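Local coordinates for phosphoglycerate oxidoreductase (Rhizobium etli, PDB 4HY3), which probably acts as an NAD(P)H-dependent reductase of 2-oxoacids such as glyoxylate and hydroxypyruvate, as a member of the D-2-hydroxyacid dehydrogenase family, at residues Glu36-Asp41 / Leu101-Asn106; Val124-Val129 / Gly327-Glu332; Pro29-Ala34 / Tyr56-Ala61; Gln128-Pro133 / Ser321-Met326. One frame throughout, in Å; residues are numbered along the deposited sequence.

Interaction 1 of 4, residues Glu36-Asp41 / Leu101-Asn106; sequences EPRSLD and LNVESN
Arg38 reaches from the loop before helix 40-43 to the backbone of Val103, and one hydrogen bond joins the two segments. Arg38 NH1 donates to Val103 O at 2.9 Å, with an N-H...O angle of 151°. The donor lies in the carbonyl plane, on a lone pair, and the oxygen lies almost exactly in the guanidinium plane. Ser105 N sits at the same flat group's edge, but both are donors and they do not bond.

Apolar contacts accompany this bond. The stems of Arg38 and Val103 run past each other in opposite directions, with Arg38 CB 3.9 Å from Val103 CG2. The arginine chain then bends at chi2 (-91°), which carries its end along to the carbonyl. Pro37, preceded by a cis peptide bond, brings its CG to 4.3 Å from Glu104 CG.

The charged ends of Arg38 and Glu104 are not in contact. Glu104 OE1 takes a weak bond from Asn106 N within its own loop.

The contact lies near the surface. Arg38 also packs on Phe323 and Met326 of helix 320-338, and the 101-106 loop leaves strand 99-101 beside strand 122-125.

Interaction 2 of 4, residues Val124-Val129 / Gly327-Glu332; sequences VTTGQV and GDMVLE
Met329, a selenomethionine, projects from its helix into the turn that follows strand 122-125. It makes most of the helix's share of the contact. Its SE meets Val129 CG1 at 3.4 Å, the two side chains crossing at a slant. Its methyl CE goes on to the backbone, 3.9 Å from Thr126 CA and 4.0 Å from Thr125 O. The amide end of Gln128 closes in from another part of the turn, with NE2 4.4 Å from the same methyl. One helix residue further on, Val330 CG2 and Thr126 CG2 meet loosely at 4.5 Å. All contacts between the segments are van der Waals ones.

The torsions of Met329 explain its reach. The chain is straight at chi2 (177°) and folds at chi3 (50°), which turns the methyl toward the Thr125-Thr126 backbone.

The next shell holds the turn in shape. Val129 N bonds back to Thr126 O at 3.3 Å. Three weak side-chain bonds tie residues 125-128 to their surroundings: Thr125 OG1 to Lys347 O, Thr126 OG1 to Asn102 O, and Gln128 NE2 to Arg345 O.

The contact is buried. It sets helix 320-338 against the end of strand 122-125, which lies between strands 99-101 and 347-348 in the sheet. Elsewhere on the helix, Leu331 packs on helix 46-55, and Glu332 OE2 accepts a hydrogen bond from Ser212 N of the second subunit.

Interaction 3 of 4, residues Pro29-Ala34 / Tyr56-Ala61; sequences PLAISA and YEIVEA
Pro29-Ala34 and Tyr56-Ala61 are paired as the two parallel strands of a beta-alpha-beta crossover, with helices 40-43 and 46-55 in the connection. The strand directions differ by 29°. Alternate residues of 29-33 bond to the neighbour. Pro29 O accepts from Glu57 N (3.0 Å), and Ala31 N donates to Glu57 O (2.9 Å). Ala31 O then accepts from Val59 N (3.1 Å), and Ser33 N donates to Val59 O (2.9 Å). This last bond is nearly straight at the hydrogen, 178°. Ala61 N to Ser33 O ends the ladder weakly.

On one face Leu30 CD2 rests 3.9 Å from Val59 CG1, and Ile32 CG2 meets Ala61 CB at 3.6 Å. The Leu30 and Glu57 side chains cross at about a right angle, while the carboxylate of Glu57 is salt-bridged to Arg76. On the other face Ser33 CB touches Ile58 CG2, and both residues pack on Leu40. At the start of the ladder Pro29 CB lies at the edge of the Tyr56 ring, 3.7 Å from CD1; Tyr56 OH bonds to Asp338.

Strand 57-60 is outermost within this chain and 30-34 is next to it. This is the 2-1-3-4-5 order of the flavodoxin-like substrate-binding domain of D-2-hydroxyacid dehydrogenases.

Interaction 4 of 4, residues Gln128-Pro133 / Ser321-Met326; sequences QVFAEP and SAFKKM
Lys325 N is shared weakly by two carbonyls of its own helix, Ser321 O and Ala322 O, both at 3.2 Å, and Val129 packs on the second of them. Val129 CB and both its methyls lie against Ala322 O.

Val129 also crosses Met326 at about a right angle, its CG2 3.8 Å from Met326 CG. The same methyl covers one face of the Phe130 ring, over its centre. That ring in turn points its edge at the face of Phe323. The pair is an offset edge-to-face stack with centroids 5.6 Å apart and planes at 85°; the closest atoms are Phe130 CZ and Phe323 CE1, at 3.8 Å. Ala322 CB packs 3.9 Å from Pro133 CG and also near Phe130 CD1.

Lys325 lies along Val129, bent at chi3 (-81°) and chi4, which brings NZ to 3.6 Å from Val129 O, without a hydrogen bond. Glu132 leads its carboxylate away to a salt bridge with Arg193. Pro133 and Ser321 also pack on Leu173 of the third subunit.

Here the starts of helices 131-147 and 320-338 lie side by side. They probably belong to the two chain crossings between the substrate-binding and NAD-binding domains, as in other D-2-hydroxyacid dehydrogenases.

In the fold
Interactions 2 and 4 are buried and both use helix 320-338; they share Gln128 and Val129. Both rely on apolar contact, with interaction 4 adding an aromatic pair where the domains join. Interaction 1 lies nearer the surface and depends on one arginine-to-carbonyl bond. It touches interaction 4 through Arg38 and Met326, and interaction 2 through Asn102, whose N probably bonds to Val124 O. Interaction 3 is the most remote from the chain centre, about 28 Å away, and differs in being a backbone ladder. It reaches the same sheet as interaction 2, without touching it. Leu40 of interaction 1 packs on the strands of interaction 3, while interaction 4 stays about 11 Å away from them at the nearest atoms.

Interaction 1 of 4, residues Glu36-Asp41 / Leu101-Asn106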
loop_
_atom_site.group_PDB
_atom_site.type_symbol
_atom_site.label_atom_id
_atom_site.label_comp_id
_atom_site.label_asym_id
_atom_site.label_seq_id
_atom_site.Cartn_x
_atom_site.Cartn_y
_atom_site.Cartn_z
ATOM N N GLU A 36 -2.434 -16.493 -35.817
ATOM C CA GLU A 36 -1.764 -17.802 -35.782
ATOM C C GLU A 36 -0.344 -17.706 -35.272
ATOM O O GLU A 36 0.378 -16.814 -35.673
ATOM C CB GLU A 36 -1.720 -18.285 -37.208
ATOM C CG GLU A 36 -2.490 -17.340 -38.125
ATOM C CD GLU A 36 -3.992 -17.613 -38.205
ATOM O OE1 GLU A 36 -4.479 -18.511 -37.498
ATOM O OE2 GLU A 36 -4.696 -16.918 -38.981
ATOM N N PRO A 37 0.088 -18.611 -34.383
ATOM C CA PRO A 37 -0.515 -19.795 -33.770
ATOM C C PRO A 37 -1.520 -19.442 -32.658
ATOM O O PRO A 37 -1.925 -20.309 -31.925
ATOM C CB PRO A 37 0.709 -20.463 -33.120
ATOM C CG PRO A 37 1.498 -19.302 -32.601
ATOM C CD PRO A 37 1.393 -18.291 -33.738
ATOM N N ARG A 38 -1.868 -18.175 -32.498
ATOM C CA ARG A 38 -2.926 -17.801 -31.579
ATOM C C ARG A 38 -4.192 -17.736 -32.413
ATOM O O ARG A 38 -4.105 -17.932 -33.638
ATOM C CB ARG A 38 -2.618 -16.447 -30.986
ATOM C CG ARG A 38 -1.334 -16.438 -30.174
ATOM C CD ARG A 38 -1.601 -16.746 -28.714
ATOM N NE ARG A 38 -0.607 -17.681 -28.181
ATOM C CZ ARG A 38 0.625 -17.365 -27.774
ATOM N NH1 ARG A 38 1.080 -16.116 -27.832
ATOM N NH2 ARG A 38 1.404 -18.319 -27.301
ATOM N N SER A 39 -5.349 -17.492 -31.790
ATOM C CA SER A 39 -6.576 -17.287 -32.557
ATOM C C SER A 39 -7.553 -16.357 -31.857
ATOM O O SER A 39 -7.608 -16.308 -30.632
ATOM C CB SER A 39 -7.286 -18.614 -32.782
ATOM O OG SER A 39 -7.950 -19.021 -31.581
ATOM N N LEU A 40 -8.386 -15.682 -32.644
ATOM C CA LEU A 40 -9.509 -14.930 -32.085
ATOM C C LEU A 40 -10.298 -15.657 -30.991
ATOM O O LEU A 40 -10.545 -15.095 -29.910
ATOM C CB LEU A 40 -10.437 -14.461 -33.199
ATOM C CG LEU A 40 -9.713 -13.559 -34.181
ATOM C CD1 LEU A 40 -10.668 -13.065 -35.254
ATOM C CD2 LEU A 40 -9.045 -12.406 -33.445
ATOM N N ASP A 41 -10.691 -16.907 -31.267
ATOM C CA ASP A 41 -11.453 -17.709 -30.291
ATOM C C ASP A 41 -10.766 -17.782 -28.936
ATOM O O ASP A 41 -11.432 -17.623 -27.934
ATOM C CB ASP A 41 -11.762 -19.083 -30.837
ATOM C CG ASP A 41 -12.900 -19.056 -31.828
ATOM O OD1 ASP A 41 -14.030 -18.758 -31.419
ATOM O OD2 ASP A 41 -12.693 -19.309 -33.025
ATOM N N LEU A 101 -0.570 -5.511 -34.089
ATOM C CA LEU A 101 -0.580 -5.967 -32.729
ATOM C C LEU A 101 -0.151 -7.436 -32.651
ATOM O O LEU A 101 -0.932 -8.346 -32.972
ATOM C CB LEU A 101 -1.930 -5.707 -32.079
ATOM C CG LEU A 101 -2.260 -4.226 -32.149
ATOM C CD1 LEU A 101 -3.112 -3.905 -33.371
ATOM C CD2 LEU A 101 -2.915 -3.706 -30.879
ATOM N N ASN A 102 1.101 -7.640 -32.216
ATOM C CA ASN A 102 1.689 -8.959 -32.055
ATOM C C ASN A 102 1.016 -9.591 -30.877
ATOM O O ASN A 102 0.914 -8.958 -29.831
ATOM C CB ASN A 102 3.198 -8.842 -31.771
ATOM C CG ASN A 102 3.963 -10.140 -32.036
ATOM O OD1 ASN A 102 4.022 -10.616 -33.165
ATOM N ND2 ASN A 102 4.562 -10.692 -31.011
ATOM N N VAL A 103 0.555 -10.830 -31.061
ATOM C CA VAL A 103 -0.190 -11.578 -30.034
ATOM C C VAL A 103 0.484 -12.863 -29.611
ATOM O O VAL A 103 0.137 -13.442 -28.605
ATOM C CB VAL A 103 -1.657 -11.886 -30.428
ATOM C CG1 VAL A 103 -2.457 -10.593 -30.506
ATOM C CG2 VAL A 103 -1.762 -12.737 -31.679
ATOM N N GLU A 104 1.420 -13.339 -30.410
ATOM C CA GLU A 104 2.377 -14.272 -29.882
ATOM C C GLU A 104 3.205 -13.337 -29.033
ATOM O O GLU A 104 3.469 -12.212 -29.451
ATOM C CB GLU A 104 3.216 -14.863 -31.002
ATOM C CG GLU A 104 3.744 -16.239 -30.661
ATOM C CD GLU A 104 5.238 -16.315 -30.795
ATOM O OE1 GLU A 104 5.861 -15.293 -31.160
ATOM O OE2 GLU A 104 5.790 -17.395 -30.523
ATOM N N SER A 105 3.585 -13.717 -27.831
ATOM C CA SER A 105 4.384 -12.758 -27.063
ATOM C C SER A 105 5.660 -12.226 -27.800
ATOM O O SER A 105 6.229 -11.223 -27.385
ATOM C CB SER A 105 4.726 -13.323 -25.681
ATOM O OG SER A 105 5.127 -14.682 -25.768
ATOM N N ASN A 106 6.075 -12.852 -28.908
ATOM C CA ASN A 106 7.401 -12.569 -29.488
ATOM C C ASN A 106 7.528 -11.826 -30.828
ATOM O O ASN A 106 6.854 -12.139 -31.817
ATOM C CB ASN A 106 8.247 -13.843 -29.523
ATOM C CG ASN A 106 8.876 -14.141 -28.179
ATOM O OD1 ASN A 106 8.312 -14.890 -27.389
ATOM N ND2 ASN A 106 10.029 -13.514 -27.891
#

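Interaction 2 of 4, residues Val124-Val129 / Gly327-Glu332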
loop_
_atom_site.group_PDB
_atom_site.type_symbol
_atom_site.label_atom_id
_atom_site.label_comp_id
_atom_site.label_asym_id
_atom_site.label_seq_id
_atom_site.Cartn_x
_atom_site.Cartn_y
_atom_site.Cartn_z
ATOM N N VAL A 124 3.173 -3.669 -31.462
ATOM C CA VAL A 124 2.850 -3.761 -30.061
ATOM C C VAL A 124 2.764 -5.250 -29.720
ATOM O O VAL A 124 2.512 -6.075 -30.606
ATOM C CB VAL A 124 1.566 -2.944 -29.782
ATOM C CG1 VAL A 124 0.352 -3.824 -29.578
ATOM C CG2 VAL A 124 1.749 -2.034 -28.595
ATOM N N THR A 125 3.013 -5.603 -28.459
ATOM C CA THR A 125 3.035 -7.013 -28.022
ATOM C C THR A 125 2.297 -7.123 -26.727
ATOM O O THR A 125 2.094 -6.148 -26.017
ATOM C CB THR A 125 4.456 -7.572 -27.756
ATOM O OG1 THR A 125 5.207 -6.594 -27.028
ATOM C CG2 THR A 125 5.185 -7.922 -29.059
ATOM N N THR A 126 1.939 -8.340 -26.392
ATOM C CA THR A 126 0.940 -8.545 -25.400
ATOM C C THR A 126 1.438 -9.519 -24.365
ATOM O O THR A 126 0.642 -10.047 -23.586
ATOM C CB THR A 126 -0.296 -9.147 -26.081
ATOM O OG1 THR A 126 0.106 -10.317 -26.822
ATOM C CG2 THR A 126 -0.919 -8.118 -27.019
ATOM N N GLY A 127 2.753 -9.753 -24.388
ATOM C CA GLY A 127 3.427 -10.715 -23.523
ATOM C C GLY A 127 3.322 -10.462 -22.026
ATOM O O GLY A 127 3.540 -11.374 -21.222
ATOM N N GLN A 128 2.984 -9.238 -21.623
ATOM C CA GLN A 128 2.906 -8.986 -20.194
ATOM C C GLN A 128 1.714 -9.657 -19.527
ATOM O O GLN A 128 1.641 -9.706 -18.301
ATOM C CB GLN A 128 3.015 -7.516 -19.850
ATOM C CG GLN A 128 1.780 -6.735 -20.154
ATOM C CD GLN A 128 1.705 -5.528 -19.274
ATOM O OE1 GLN A 128 2.299 -5.502 -18.189
ATOM N NE2 GLN A 128 0.977 -4.512 -19.731
ATOM N N VAL A 129 0.801 -10.194 -20.332
ATOM C CA VAL A 129 -0.284 -11.009 -19.792
ATOM C C VAL A 129 0.222 -12.216 -19.006
ATOM O O VAL A 129 -0.474 -12.739 -18.164
ATOM C CB VAL A 129 -1.286 -11.488 -20.868
ATOM C CG1 VAL A 129 -1.884 -10.304 -21.615
ATOM C CG2 VAL A 129 -0.661 -12.516 -21.816
ATOM N N GLY A 327 -6.870 -10.105 -25.507
ATOM C CA GLY A 327 -7.977 -9.483 -26.220
ATOM C C GLY A 327 -8.301 -8.098 -25.731
ATOM O O GLY A 327 -8.420 -7.170 -26.529
ATOM N N ASP A 328 -8.448 -7.965 -24.422
ATOM C CA ASP A 328 -8.715 -6.691 -23.776
ATOM C C ASP A 328 -7.714 -5.626 -24.118
ATOM O O ASP A 328 -8.077 -4.463 -24.270
ATOM C CB ASP A 328 -8.601 -6.861 -22.272
ATOM C CG ASP A 328 -9.569 -7.859 -21.717
ATOM O OD1 ASP A 328 -10.749 -7.853 -22.174
ATOM O OD2 ASP A 328 -9.142 -8.619 -20.796
HETATM N N MSE A 329 -6.444 -6.018 -24.181
HETATM C CA MSE A 329 -5.362 -5.089 -24.446
HETATM C C MSE A 329 -5.465 -4.551 -25.842
HETATM O O MSE A 329 -5.582 -3.355 -26.032
HETATM C CB MSE A 329 -4.012 -5.742 -24.218
HETATM C CG MSE A 329 -3.768 -6.017 -22.741
HETATM SE SE MSE A 329 -2.055 -6.960 -22.445
HETATM C CE MSE A 329 -0.984 -5.719 -23.535
ATOM N N VAL A 330 -5.396 -5.434 -26.827
ATOM C CA VAL A 330 -5.682 -5.140 -28.229
ATOM C C VAL A 330 -6.815 -4.122 -28.403
ATOM O O VAL A 330 -6.721 -3.160 -29.177
ATOM C CB VAL A 330 -6.074 -6.462 -28.947
ATOM C CG1 VAL A 330 -6.629 -6.168 -30.336
ATOM C CG2 VAL A 330 -4.888 -7.447 -28.977
ATOM N N LEU A 331 -7.891 -4.337 -27.658
ATOM C CA LEU A 331 -9.053 -3.484 -27.727
ATOM C C LEU A 331 -8.725 -2.076 -27.206
ATOM O O LEU A 331 -8.987 -1.054 -27.850
ATOM C CB LEU A 331 -10.182 -4.156 -26.950
ATOM C CG LEU A 331 -11.518 -4.435 -27.673
ATOM C CD1 LEU A 331 -11.369 -4.503 -29.181
ATOM C CD2 LEU A 331 -12.218 -5.679 -27.151
ATOM N N GLU A 332 -8.106 -2.016 -26.046
ATOM C CA GLU A 332 -7.694 -0.753 -25.537
ATOM C C GLU A 332 -6.754 -0.050 -26.510
ATOM O O GLU A 332 -6.978 1.103 -26.890
ATOM C CB GLU A 332 -7.086 -0.949 -24.176
ATOM C CG GLU A 332 -8.148 -1.109 -23.104
ATOM C CD GLU A 332 -7.563 -1.676 -21.831
ATOM O OE1 GLU A 332 -6.623 -2.504 -21.972
ATOM O OE2 GLU A 332 -8.035 -1.309 -20.715
#

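Interaction 3 of 4, residues Pro29-Ala34 / Tyr56-Ala61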
loop_
_atom_site.group_PDB
_atom_site.type_symbol
_atom_site.label_atom_id
_atom_site.label_comp_id
_atom_site.label_asym_id
_atom_site.label_seq_id
_atom_site.Cartn_x
_atom_site.Cartn_y
_atom_site.Cartn_z
ATOM N N PRO A 29 -13.746 1.066 -39.072
ATOM C CA PRO A 29 -12.339 0.730 -39.376
ATOM C C PRO A 29 -12.136 -0.757 -39.640
ATOM O O PRO A 29 -12.822 -1.576 -39.085
ATOM C CB PRO A 29 -11.577 1.104 -38.101
ATOM C CG PRO A 29 -12.547 1.901 -37.263
ATOM C CD PRO A 29 -13.936 1.594 -37.711
ATOM N N LEU A 30 -11.190 -1.095 -40.486
ATOM C CA LEU A 30 -10.974 -2.472 -40.859
ATOM C C LEU A 30 -9.667 -2.963 -40.282
ATOM O O LEU A 30 -8.648 -2.276 -40.358
ATOM C CB LEU A 30 -10.962 -2.642 -42.384
ATOM C CG LEU A 30 -10.758 -4.056 -42.951
ATOM C CD1 LEU A 30 -11.270 -4.137 -44.381
ATOM C CD2 LEU A 30 -9.307 -4.526 -42.898
ATOM N N ALA A 31 -9.716 -4.173 -39.737
ATOM C CA ALA A 31 -8.545 -4.838 -39.226
ATOM C C ALA A 31 -8.438 -6.261 -39.755
ATOM O O ALA A 31 -9.413 -7.027 -39.725
ATOM C CB ALA A 31 -8.561 -4.848 -37.707
ATOM N N ILE A 32 -7.234 -6.615 -40.205
ATOM C CA ILE A 32 -6.921 -7.954 -40.666
ATOM C C ILE A 32 -6.545 -8.839 -39.490
ATOM O O ILE A 32 -5.752 -8.473 -38.631
ATOM C CB ILE A 32 -5.794 -7.906 -41.713
ATOM C CG1 ILE A 32 -6.208 -6.946 -42.824
ATOM C CG2 ILE A 32 -5.497 -9.295 -42.286
ATOM C CD1 ILE A 32 -5.174 -6.754 -43.903
ATOM N N SER A 33 -7.134 -10.022 -39.449
ATOM C CA SER A 33 -6.802 -10.982 -38.418
ATOM C C SER A 33 -5.890 -12.089 -38.978
ATOM O O SER A 33 -6.204 -12.723 -39.963
ATOM C CB SER A 33 -8.087 -11.519 -37.809
ATOM O OG SER A 33 -7.839 -12.657 -37.021
ATOM N N ALA A 34 -4.738 -12.278 -38.354
ATOM C CA ALA A 34 -3.738 -13.272 -38.789
ATOM C C ALA A 34 -2.937 -13.580 -37.545
ATOM O O ALA A 34 -1.737 -13.295 -37.474
ATOM C CB ALA A 34 -2.837 -12.699 -39.869
ATOM N N TYR A 56 -15.430 -3.051 -35.417
ATOM C CA TYR A 56 -14.522 -3.123 -36.586
ATOM C C TYR A 56 -14.999 -4.151 -37.609
ATOM O O TYR A 56 -15.741 -5.065 -37.246
ATOM C CB TYR A 56 -13.097 -3.501 -36.130
ATOM C CG TYR A 56 -12.556 -2.605 -35.039
ATOM C CD1 TYR A 56 -11.912 -1.405 -35.338
ATOM C CD2 TYR A 56 -12.704 -2.942 -33.698
ATOM C CE1 TYR A 56 -11.424 -0.576 -34.322
ATOM C CE2 TYR A 56 -12.221 -2.127 -32.694
ATOM C CZ TYR A 56 -11.587 -0.950 -33.009
ATOM O OH TYR A 56 -11.145 -0.154 -31.998
ATOM N N GLU A 57 -14.579 -4.011 -38.866
ATOM C CA GLU A 57 -14.634 -5.125 -39.794
ATOM C C GLU A 57 -13.372 -5.937 -39.615
ATOM O O GLU A 57 -12.255 -5.484 -39.977
ATOM C CB GLU A 57 -14.622 -4.660 -41.226
ATOM C CG GLU A 57 -15.422 -3.415 -41.516
ATOM C CD GLU A 57 -15.246 -2.949 -42.954
ATOM O OE1 GLU A 57 -15.591 -1.746 -43.194
ATOM O OE2 GLU A 57 -14.771 -3.783 -43.806
ATOM N N ILE A 58 -13.534 -7.136 -39.068
ATOM C CA ILE A 58 -12.392 -8.009 -38.859
ATOM C C ILE A 58 -12.348 -9.130 -39.866
ATOM O O ILE A 58 -13.068 -10.102 -39.707
ATOM C CB ILE A 58 -12.395 -8.576 -37.444
ATOM C CG1 ILE A 58 -11.979 -7.478 -36.481
ATOM C CG2 ILE A 58 -11.476 -9.787 -37.318
ATOM C CD1 ILE A 58 -13.144 -7.061 -35.653
ATOM N N VAL A 59 -11.532 -8.984 -40.910
ATOM C CA VAL A 59 -11.381 -10.032 -41.935
ATOM C C VAL A 59 -10.281 -11.012 -41.556
ATOM O O VAL A 59 -9.093 -10.642 -41.446
ATOM C CB VAL A 59 -11.226 -9.491 -43.406
ATOM C CG1 VAL A 59 -11.115 -7.988 -43.465
ATOM C CG2 VAL A 59 -10.082 -10.136 -44.154
ATOM N N GLU A 60 -10.696 -12.254 -41.319
ATOM C CA GLU A 60 -9.743 -13.363 -41.134
ATOM C C GLU A 60 -9.006 -13.629 -42.436
ATOM O O GLU A 60 -9.571 -13.524 -43.516
ATOM C CB GLU A 60 -10.438 -14.609 -40.617
ATOM C CG GLU A 60 -10.346 -14.737 -39.101
ATOM C CD GLU A 60 -11.541 -15.452 -38.504
ATOM O OE1 GLU A 60 -12.648 -15.187 -38.969
ATOM O OE2 GLU A 60 -11.404 -16.276 -37.578
ATOM N N ALA A 61 -7.728 -13.896 -42.322
ATOM C CA ALA A 61 -6.845 -13.943 -43.439
ATOM C C ALA A 61 -5.760 -14.941 -43.131
ATOM O O ALA A 61 -5.463 -15.237 -41.978
ATOM C CB ALA A 61 -6.227 -12.590 -43.666
#

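Interaction 4 of 4, residues Gln128-Pro133 / Ser321-Met326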
loop_
_atom_site.group_PDB
_atom_site.type_symbol
_atom_site.label_atom_id
_atom_site.label_comp_id
_atom_site.label_asym_id
_atom_site.label_seq_id
_atom_site.Cartn_x
_atom_site.Cartn_y
_atom_site.Cartn_z
ATOM N N GLN A 128 2.984 -9.238 -21.623
ATOM C CA GLN A 128 2.906 -8.986 -20.194
ATOM C C GLN A 128 1.714 -9.657 -19.527
ATOM O O GLN A 128 1.641 -9.706 -18.301
ATOM C CB GLN A 128 3.015 -7.516 -19.850
ATOM C CG GLN A 128 1.780 -6.735 -20.154
ATOM C CD GLN A 128 1.705 -5.528 -19.274
ATOM O OE1 GLN A 128 2.299 -5.502 -18.189
ATOM N NE2 GLN A 128 0.977 -4.512 -19.731
ATOM N N VAL A 129 0.801 -10.194 -20.332
ATOM C CA VAL A 129 -0.284 -11.009 -19.792
ATOM C C VAL A 129 0.222 -12.216 -19.006
ATOM O O VAL A 129 -0.474 -12.739 -18.164
ATOM C CB VAL A 129 -1.286 -11.488 -20.868
ATOM C CG1 VAL A 129 -1.884 -10.304 -21.615
ATOM C CG2 VAL A 129 -0.661 -12.516 -21.816
ATOM N N PHE A 130 1.436 -12.657 -19.277
ATOM C CA PHE A 130 1.918 -13.860 -18.637
ATOM C C PHE A 130 2.594 -13.583 -17.321
ATOM O O PHE A 130 3.054 -14.527 -16.684
ATOM C CB PHE A 130 2.897 -14.566 -19.541
ATOM C CG PHE A 130 2.276 -15.130 -20.783
ATOM C CD1 PHE A 130 1.217 -16.040 -20.704
ATOM C CD2 PHE A 130 2.758 -14.775 -22.028
ATOM C CE1 PHE A 130 0.640 -16.557 -21.837
ATOM C CE2 PHE A 130 2.201 -15.308 -23.171
ATOM C CZ PHE A 130 1.136 -16.201 -23.070
ATOM N N ALA A 131 2.668 -12.305 -16.919
ATOM C CA ALA A 131 3.337 -11.928 -15.692
ATOM C C ALA A 131 2.568 -12.410 -14.484
ATOM O O ALA A 131 3.096 -13.181 -13.686
ATOM C CB ALA A 131 3.540 -10.430 -15.622
ATOM N N GLU A 132 1.328 -11.968 -14.331
ATOM C CA GLU A 132 0.566 -12.243 -13.115
ATOM C C GLU A 132 0.476 -13.764 -12.902
ATOM O O GLU A 132 0.811 -14.255 -11.809
ATOM C CB GLU A 132 -0.814 -11.577 -13.175
ATOM C CG GLU A 132 -1.611 -11.621 -11.898
ATOM C CD GLU A 132 -0.846 -11.033 -10.728
ATOM O OE1 GLU A 132 -0.440 -9.848 -10.808
ATOM O OE2 GLU A 132 -0.647 -11.745 -9.718
ATOM N N PRO A 133 0.042 -14.518 -13.945
ATOM C CA PRO A 133 0.106 -15.977 -13.836
ATOM C C PRO A 133 1.458 -16.464 -13.255
ATOM O O PRO A 133 1.471 -17.176 -12.267
ATOM C CB PRO A 133 -0.078 -16.445 -15.286
ATOM C CG PRO A 133 -0.927 -15.384 -15.907
ATOM C CD PRO A 133 -0.567 -14.093 -15.226
ATOM N N SER A 321 -7.325 -17.252 -18.742
ATOM C CA SER A 321 -7.543 -15.861 -18.424
ATOM C C SER A 321 -6.368 -14.950 -18.847
ATOM O O SER A 321 -6.544 -13.738 -19.036
ATOM C CB SER A 321 -7.849 -15.702 -16.947
ATOM O OG SER A 321 -6.699 -15.936 -16.188
ATOM N N ALA A 322 -5.179 -15.532 -19.007
ATOM C CA ALA A 322 -4.034 -14.779 -19.481
ATOM C C ALA A 322 -4.250 -14.451 -20.925
ATOM O O ALA A 322 -4.026 -13.309 -21.365
ATOM C CB ALA A 322 -2.763 -15.579 -19.322
ATOM N N PHE A 323 -4.691 -15.455 -21.669
ATOM C CA PHE A 323 -5.002 -15.280 -23.064
ATOM C C PHE A 323 -6.188 -14.368 -23.291
ATOM O O PHE A 323 -6.161 -13.572 -24.200
ATOM C CB PHE A 323 -5.258 -16.626 -23.680
ATOM C CG PHE A 323 -4.036 -17.467 -23.780
ATOM C CD1 PHE A 323 -2.993 -17.104 -24.621
ATOM C CD2 PHE A 323 -3.934 -18.652 -23.063
ATOM C CE1 PHE A 323 -1.858 -17.901 -24.731
ATOM C CE2 PHE A 323 -2.794 -19.454 -23.171
ATOM C CZ PHE A 323 -1.753 -19.064 -23.992
ATOM N N LYS A 324 -7.217 -14.449 -22.457
ATOM C CA LYS A 324 -8.359 -13.547 -22.636
ATOM C C LYS A 324 -7.960 -12.110 -22.400
ATOM O O LYS A 324 -8.609 -11.193 -22.898
ATOM C CB LYS A 324 -9.541 -13.874 -21.727
ATOM C CG LYS A 324 -10.119 -15.260 -21.876
ATOM C CD LYS A 324 -10.529 -15.515 -23.309
ATOM C CE LYS A 324 -11.382 -16.752 -23.399
ATOM N NZ LYS A 324 -10.846 -17.483 -24.570
ATOM N N LYS A 325 -6.902 -11.907 -21.627
ATOM C CA LYS A 325 -6.433 -10.550 -21.373
ATOM C C LYS A 325 -5.793 -9.960 -22.631
ATOM O O LYS A 325 -5.812 -8.763 -22.840
ATOM C CB LYS A 325 -5.482 -10.491 -20.169
ATOM C CG LYS A 325 -6.055 -9.831 -18.927
ATOM C CD LYS A 325 -4.937 -9.315 -18.011
ATOM C CE LYS A 325 -4.309 -10.425 -17.122
ATOM N NZ LYS A 325 -2.825 -10.367 -16.875
HETATM N N MSE A 326 -5.233 -10.799 -23.485
HETATM C CA MSE A 326 -4.606 -10.281 -24.684
HETATM C C MSE A 326 -5.674 -9.542 -25.434
HETATM O O MSE A 326 -5.444 -8.459 -25.914
HETATM C CB MSE A 326 -4.033 -11.414 -25.535
HETATM C CG MSE A 326 -2.901 -12.171 -24.858
HETATM SE SE MSE A 326 -1.536 -12.793 -26.053
HETATM C CE MSE A 326 -2.271 -14.562 -26.416
#